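PDB 5UGR: malyl-CoA lyase/beta-methylmalyl-CoA lyase from Methylobacterium extorquens, which belongs to the HpcH/HpaI aldolase/citrate lyase family of magnesium-binding enzymes and is built on a closed eight-stranded beta/alpha barrel. Local coordinates for residues Ala166-Ala169 with Ala170-Ala174; Ala313-Gln316 with Lys317-Met321; Asn58-Gln61 with Ala62-Leu66. One frame throughout, in Å; residues are numbered along the deposited sequence.

Contact 1 of 3, residues Ala166-Ala169 with Ala170-Ala174; sequences ADYA and ASTRA. With MG (magnesium ion), chain B.
The methyl CG2 of T172 lies over one face of the Y168 ring, one helical turn away, in a CH-pi contact measuring 4.0 Å from CG2 to the ring centroid of Y168. The approach is 21° off the ring normal and displaced toward the rim, so CZ is the closest ring atom. T172 has chi1 of 55°, which sets OG1 between its own N and carbonyl carbon and swings CG2 to the side where the ring lies. OG1 is 3.0 Å from Y168 O and 3.3 Å from A169 O, two acceptors for a single proton. At the other end of the turn, D167 OD2 binds the magnesium ion at 2.0 Å. OD1 of D167 stays 4.2 Å from the metal, so the carboxylate is monodentate; three waters, D45 and E140 complete the site. OD1 instead makes a salt bridge to R301 of the second subunit; with both oxygens engaged, the carboxylate's rotation is probably fixed.

The backbone beneath is ordinary helix, with S171 N bonded to D167 O at 2.9 Å and T172 N to Y168 O at 2.9 Å. S171 OG is hydrogen-bonded to A142 N, tying this turn to the start of helix 142-146. F163 meets the Y168 ring edge-to-face, V215 of the second subunit packs on it, and R173 reaches E251 of that subunit in a salt bridge. The helix then stops: R173 has phi of 65°, and A174 N turns back to A169 O at 2.9 Å, bringing the CB atoms of A169 and A174 together. This is a Schellman motif, closing a short helix that follows the sixth strand of the barrel and carries a metal ligand.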
loop_
_atom_site.group_PDB
_atom_site.type_symbol
_atom_site.label_atom_id
_atom_site.label_comp_id
_atom_site.label_asym_id
_atom_site.label_seq_id
_atom_site.Cartn_x
_atom_site.Cartn_y
_atom_site.Cartn_z
ATOM N N ALA A 166 5.087 -27.618 -13.235
ATOM C CA ALA A 166 4.250 -28.741 -12.774
ATOM C C ALA A 166 3.561 -28.453 -11.453
ATOM O O ALA A 166 2.339 -28.730 -11.241
ATOM C CB ALA A 166 5.081 -30.018 -12.679
ATOM N N ASP A 167 4.317 -27.841 -10.540
ATOM C CA ASP A 167 3.729 -27.429 -9.256
ATOM C C ASP A 167 2.743 -26.277 -9.411
ATOM O O ASP A 167 1.712 -26.214 -8.704
ATOM C CB ASP A 167 4.764 -27.287 -8.138
ATOM C CG ASP A 167 5.244 -28.658 -7.629
ATOM O OD1 ASP A 167 4.534 -29.654 -7.828
ATOM O OD2 ASP A 167 6.283 -28.699 -6.954
ATOM N N TYR A 168 3.016 -25.400 -10.384
ATOM C CA TYR A 168 2.058 -24.356 -10.686
ATOM C C TYR A 168 0.748 -24.944 -11.221
ATOM O O TYR A 168 -0.353 -24.528 -10.804
ATOM C CB TYR A 168 2.644 -23.355 -11.682
ATOM C CG TYR A 168 1.700 -22.307 -12.158
ATOM C CD1 TYR A 168 1.464 -21.182 -11.410
ATOM C CD2 TYR A 168 1.045 -22.441 -13.364
ATOM C CE1 TYR A 168 0.613 -20.189 -11.854
ATOM C CE2 TYR A 168 0.159 -21.450 -13.825
ATOM C CZ TYR A 168 -0.050 -20.333 -13.061
ATOM O OH TYR A 168 -0.881 -19.328 -13.491
ATOM N N ALA A 169 0.866 -25.900 -12.137
ATOM C CA ALA A 169 -0.322 -26.599 -12.641
ATOM C C ALA A 169 -1.115 -27.217 -11.500
ATOM O O ALA A 169 -2.322 -27.119 -11.449
ATOM C CB ALA A 169 0.118 -27.633 -13.668
ATOM N N ALA A 170 -0.406 -27.877 -10.567
ATOM C CA ALA A 170 -1.111 -28.500 -9.444
ATOM C C ALA A 170 -1.857 -27.470 -8.594
ATOM O O ALA A 170 -2.996 -27.654 -8.190
ATOM C CB ALA A 170 -0.145 -29.310 -8.598
ATOM N N SER A 171 -1.200 -26.346 -8.351
ATOM C CA SER A 171 -1.752 -25.273 -7.534
ATOM C C SER A 171 -2.989 -24.643 -8.191
ATOM O O SER A 171 -3.926 -24.229 -7.508
ATOM C CB SER A 171 -0.677 -24.182 -7.282
ATOM O OG SER A 171 -1.155 -23.145 -6.469
ATOM N N THR A 172 -2.960 -24.533 -9.516
ATOM C CA THR A 172 -4.081 -23.918 -10.237
ATOM C C THR A 172 -5.184 -24.926 -10.596
ATOM O O THR A 172 -6.266 -24.552 -11.079
ATOM C CB THR A 172 -3.628 -23.165 -11.508
ATOM O OG1 THR A 172 -2.868 -24.020 -12.365
ATOM C CG2 THR A 172 -2.831 -21.882 -11.170
ATOM N N ARG A 173 -4.928 -26.205 -10.329
ATOM C CA ARG A 173 -5.796 -27.365 -10.713
ATOM C C ARG A 173 -5.873 -27.514 -12.253
ATOM O O ARG A 173 -6.858 -28.065 -12.796
ATOM C CB ARG A 173 -7.189 -27.316 -10.022
ATOM C CG ARG A 173 -7.606 -28.605 -9.361
ATOM C CD ARG A 173 -9.009 -28.623 -8.757
ATOM N NE ARG A 173 -10.194 -29.022 -9.631
ATOM C CZ ARG A 173 -11.476 -28.658 -9.413
ATOM N NH1 ARG A 173 -11.792 -27.819 -8.410
ATOM N NH2 ARG A 173 -12.473 -29.082 -10.231
ATOM N N ALA A 174 -4.842 -27.055 -12.980
ATOM C CA ALA A 174 -4.740 -27.267 -14.377
ATOM C C ALA A 174 -4.761 -28.742 -14.663
ATOM O O ALA A 174 -4.215 -29.579 -13.876
ATOM C CB ALA A 174 -3.498 -26.609 -14.930
HETATM MG MG MG B . 8.030 -27.865 -6.400
HETATM O O HOH W 1 8.814 -27.842 -8.318
HETATM O O HOH W 2 7.356 -28.034 -4.394
HETATM O O HOH W 3 9.789 -27.077 -5.683
#

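Contact 2 of 3, residues Ala313-Gln316 with Lys317-Met321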
loop_
_atom_site.group_PDB
_atom_site.type_symbol
_atom_site.label_atom_id
_atom_site.label_comp_id
_atom_site.label_asym_id
_atom_site.label_seq_id
_atom_site.Cartn_x
_atom_site.Cartn_y
_atom_site.Cartn_z
ATOM N N ALA A 313 25.316 -6.583 -18.889
ATOM C CA ALA A 313 24.919 -7.917 -18.393
ATOM C C ALA A 313 25.077 -8.982 -19.497
ATOM O O ALA A 313 25.641 -10.105 -19.245
ATOM C CB ALA A 313 23.488 -7.886 -17.844
ATOM N N LEU A 314 24.647 -8.640 -20.714
ATOM C CA LEU A 314 24.748 -9.602 -21.811
ATOM C C LEU A 314 26.203 -9.947 -22.120
ATOM O O LEU A 314 26.523 -11.114 -22.400
ATOM C CB LEU A 314 24.056 -9.117 -23.067
ATOM C CG LEU A 314 24.077 -10.089 -24.251
ATOM C CD1 LEU A 314 23.398 -11.397 -23.883
ATOM C CD2 LEU A 314 23.400 -9.412 -25.430
ATOM N N ILE A 315 27.078 -8.952 -22.082
ATOM C CA ILE A 315 28.493 -9.194 -22.325
ATOM C C ILE A 315 29.129 -10.065 -21.266
ATOM O O ILE A 315 29.961 -10.927 -21.573
ATOM C CB ILE A 315 29.261 -7.908 -22.543
ATOM C CG1 ILE A 315 28.852 -7.250 -23.874
ATOM C CG2 ILE A 315 30.773 -8.156 -22.553
ATOM C CD1 ILE A 315 28.744 -8.160 -25.097
ATOM N N GLN A 316 28.752 -9.861 -20.011
ATOM C CA GLN A 316 29.329 -10.692 -18.959
ATOM C C GLN A 316 28.983 -12.162 -19.207
ATOM O O GLN A 316 29.792 -13.055 -18.980
ATOM C CB GLN A 316 28.885 -10.225 -17.545
ATOM C CG GLN A 316 29.560 -8.924 -17.037
ATOM C CD GLN A 316 31.088 -8.957 -16.942
ATOM O OE1 GLN A 316 31.754 -8.039 -17.447
ATOM N NE2 GLN A 316 31.654 -9.984 -16.295
ATOM N N LYS A 317 27.757 -12.396 -19.632
ATOM C CA LYS A 317 27.269 -13.721 -20.040
ATOM C C LYS A 317 27.978 -14.331 -21.279
ATOM O O LYS A 317 28.382 -15.522 -21.270
ATOM C CB LYS A 317 25.719 -13.694 -20.190
ATOM C CG LYS A 317 24.897 -13.850 -18.893
ATOM C CD LYS A 317 24.650 -12.558 -18.099
ATOM C CE LYS A 317 23.192 -12.245 -17.775
ATOM N NZ LYS A 317 22.635 -12.883 -16.527
ATOM N N ALA A 318 28.182 -13.522 -22.322
ATOM C CA ALA A 318 28.934 -13.937 -23.509
ATOM C C ALA A 318 30.388 -14.264 -23.160
ATOM O O ALA A 318 30.994 -15.219 -23.666
ATOM C CB ALA A 318 28.882 -12.845 -24.577
ATOM N N ASP A 319 30.954 -13.460 -22.272
ATOM C CA ASP A 319 32.352 -13.659 -21.880
ATOM C C ASP A 319 32.463 -14.979 -21.146
ATOM O O ASP A 319 33.448 -15.692 -21.282
ATOM C CB ASP A 319 32.821 -12.526 -20.965
ATOM C CG ASP A 319 33.040 -11.185 -21.715
ATOM O OD1 ASP A 319 32.986 -11.124 -23.000
ATOM O OD2 ASP A 319 33.347 -10.204 -20.975
ATOM N N ALA A 320 31.470 -15.295 -20.305
ATOM C CA ALA A 320 31.482 -16.575 -19.555
ATOM C C ALA A 320 31.477 -17.786 -20.469
ATOM O O ALA A 320 32.141 -18.784 -20.222
ATOM C CB ALA A 320 30.289 -16.648 -18.624
ATOM N N MET A 321 30.707 -17.693 -21.531
ATOM C CA MET A 321 30.615 -18.748 -22.522
ATOM C C MET A 321 31.958 -18.960 -23.156
ATOM O O MET A 321 32.338 -20.090 -23.397
ATOM C CB MET A 321 29.525 -18.475 -23.583
ATOM C CG MET A 321 28.307 -19.360 -23.349
ATOM S SD MET A 321 27.231 -18.897 -24.645
ATOM C CE MET A 321 27.971 -20.048 -25.869
#
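I315 and D319, one turn apart on helix 305-322, meet through the aliphatic branch CG2 of I315 and the carboxylate of D319. The side chains cross at a slant, with I315 CG2 3.6 Å from D319 OD2 and 3.7 Å from D319 OD1, so the methyl group faces both oxygens almost equally. I315 has CG2 anti to its backbone N (chi1 is -68° for the other branch, CG1), which directs the methyl group along the helix toward D319.

The backbone bonds are of the ordinary i to i+4 kind. A318 N binds L314 O at 2.9 Å, D319 N binds I315 O at 2.8 Å, and A320 N binds Q316 O at 3.1 Å with the least straight N-H of the three, 148°. K317 N also reaches A313 O, but that oxygen is placed too close to the K317 side chain for its position to be relied on.

Charges are satisfied away from the turn. The K317 chain, bent at chi2, chi3 and chi4, brings NZ to E251 in a salt bridge and to R12 O in a hydrogen bond. D319 OD1, one of the two oxygens that face I315 CG2, forms a salt bridge with R279 of helix 272-291, so the carboxylate has a charged partner as well as an apolar neighbour.

Apolar packing joins the helix to its neighbour: I315 rests on A278 and on the R279 chain, and A318 on V275. One face of the helix is set against helix 272-291, an alpha-alpha packing in the helical C-terminal extension that follows the last strand of the barrel.

Contact 3 of 3, residues Asn58-Gln61 with Ala62-Leu66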
loop_
_atom_site.group_PDB
_atom_site.type_symbol
_atom_site.label_atom_id
_atom_site.label_comp_id
_atom_site.label_asym_id
_atom_site.label_seq_id
_atom_site.Cartn_x
_atom_site.Cartn_y
_atom_site.Cartn_z
ATOM N N ASN A 58 24.704 -35.925 2.563
ATOM C CA ASN A 58 25.250 -36.235 1.241
ATOM C C ASN A 58 25.654 -34.971 0.523
ATOM O O ASN A 58 26.750 -34.894 -0.091
ATOM C CB ASN A 58 24.278 -37.006 0.368
ATOM C CG ASN A 58 23.925 -38.400 0.901
ATOM O OD1 ASN A 58 24.645 -38.998 1.731
ATOM N ND2 ASN A 58 22.841 -38.937 0.387
ATOM N N ILE A 59 24.771 -33.955 0.596
ATOM C CA ILE A 59 25.091 -32.710 -0.080
ATOM C C ILE A 59 26.284 -31.932 0.496
ATOM O O ILE A 59 27.096 -31.362 -0.214
ATOM C CB ILE A 59 23.781 -31.820 -0.123
ATOM C CG1 ILE A 59 22.832 -32.428 -1.166
ATOM C CG2 ILE A 59 24.117 -30.365 -0.466
ATOM C CD1 ILE A 59 21.430 -31.826 -1.206
ATOM N N ILE A 60 26.417 -31.968 1.812
ATOM C CA ILE A 60 27.560 -31.358 2.435
ATOM C C ILE A 60 28.852 -32.020 1.904
ATOM O O ILE A 60 29.815 -31.346 1.520
ATOM C CB ILE A 60 27.462 -31.461 3.968
ATOM C CG1 ILE A 60 26.390 -30.469 4.489
ATOM C CG2 ILE A 60 28.811 -31.141 4.593
ATOM C CD1 ILE A 60 26.032 -30.617 5.951
ATOM N N GLN A 61 28.837 -33.343 1.869
ATOM C CA GLN A 61 30.014 -34.099 1.389
ATOM C C GLN A 61 30.267 -33.756 -0.091
ATOM O O GLN A 61 31.422 -33.452 -0.494
ATOM C CB GLN A 61 29.821 -35.628 1.626
ATOM C CG GLN A 61 30.794 -36.476 0.805
ATOM C CD GLN A 61 30.829 -37.933 1.183
ATOM O OE1 GLN A 61 31.885 -38.443 1.453
ATOM N NE2 GLN A 61 29.677 -38.617 1.176
ATOM N N ALA A 62 29.169 -33.715 -0.896
ATOM C CA ALA A 62 29.342 -33.470 -2.321
ATOM C C ALA A 62 29.878 -32.040 -2.581
ATOM O O ALA A 62 30.808 -31.860 -3.400
ATOM C CB ALA A 62 28.022 -33.672 -3.060
ATOM N N LEU A 63 29.334 -31.044 -1.893
ATOM C CA LEU A 63 29.812 -29.698 -2.086
ATOM C C LEU A 63 31.247 -29.492 -1.650
ATOM O O LEU A 63 31.975 -28.708 -2.259
ATOM C CB LEU A 63 28.919 -28.664 -1.355
ATOM C CG LEU A 63 27.561 -28.408 -1.990
ATOM C CD1 LEU A 63 26.698 -27.677 -0.986
ATOM C CD2 LEU A 63 27.738 -27.607 -3.246
ATOM N N ASN A 64 31.671 -30.233 -0.623
ATOM C CA ASN A 64 33.023 -30.088 -0.118
ATOM C C ASN A 64 34.065 -30.899 -0.829
ATOM O O ASN A 64 35.250 -30.498 -0.850
ATOM C CB ASN A 64 32.999 -30.426 1.351
ATOM C CG ASN A 64 32.414 -29.300 2.182
ATOM O OD1 ASN A 64 32.306 -28.152 1.739
ATOM N ND2 ASN A 64 32.058 -29.612 3.382
ATOM N N ASP A 65 33.657 -32.038 -1.391
ATOM C CA ASP A 65 34.636 -33.016 -1.953
ATOM C C ASP A 65 34.754 -33.085 -3.499
ATOM O O ASP A 65 35.786 -33.525 -4.015
ATOM C CB ASP A 65 34.273 -34.446 -1.487
ATOM C CG ASP A 65 34.403 -34.649 -0.026
ATOM O OD1 ASP A 65 34.941 -33.777 0.681
ATOM O OD2 ASP A 65 33.947 -35.742 0.399
ATOM N N LEU A 66 33.659 -32.753 -4.204
ATOM C CA LEU A 66 33.638 -33.011 -5.639
ATOM C C LEU A 66 34.154 -31.781 -6.355
ATOM O O LEU A 66 34.208 -30.672 -5.805
ATOM C CB LEU A 66 32.199 -33.308 -6.101
ATOM C CG LEU A 66 31.626 -34.619 -5.583
ATOM C CD1 LEU A 66 30.214 -34.899 -6.084
ATOM C CD2 LEU A 66 32.540 -35.821 -5.864
#
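Q61 and D65 close the last turn of helix 52-65, the helix of the beta-alpha-beta unit that joins strands 38-42 and 72-76 of the TIM barrel. The contact between their side chains is made by Q61 CG, 3.3 Å from D65 OD2. With CG anti to the backbone N (chi1 163°), the Q61 chain leans toward the C-terminal end of the helix and then extends, crossing the D65 side chain at a slant. The amide and carboxylate planes stand 69° apart. OE1 of Q61 lies 3.6 Å from OD2 of D65; both are acceptors, so the pair is a neighbour contact and not a hydrogen bond. Both residues are on the exposed side.

A62 sits on the inward side, where its CB packs on M28 of helix 25-32. Its N-H reaches N58 O at 2.8 Å, while its own carbonyl is doubly used: L66 N returns to A62 O at 3.1 Å, and W68 NE1 bonds to the same oxygen just after the helix has ended.

I59 supplies the apolar face. Its CG2 branch touches L63 CD1 at 3.8 Å, and the two side chains lie alongside each other, pointing the same way toward L41 of the barrel strand and I92 of helix 85-95. Both residues therefore seat the helix on the strand it follows.

The carbonyl of Q61 takes two donors: D65 N at 2.8 Å, nearly in line with the C=O (C=O...N angle 163°), and N64 N in a weak bond at 3.2 Å.

All three contacts are short runs of helix, contacts 1 and 3 running to the helix end, and all are partly buried, none wholly core, each mixing buried with exposed residues. Contact 3 belongs to a barrel helix, its apolar face turned to a strand, and no other chain touches it. Contact 1, on a short helix after a barrel strand, joins a metal site to a subunit interface. Contact 2 lies in the C-terminal extension, across the chain's centre from contact 1, centres about 34 Å apart. E251 nevertheless relates them: it pairs with K317 within the chain, while E251 of the second subunit pairs with R173, so contacts 1 and 2 of neighbouring copies probably share this carboxylate.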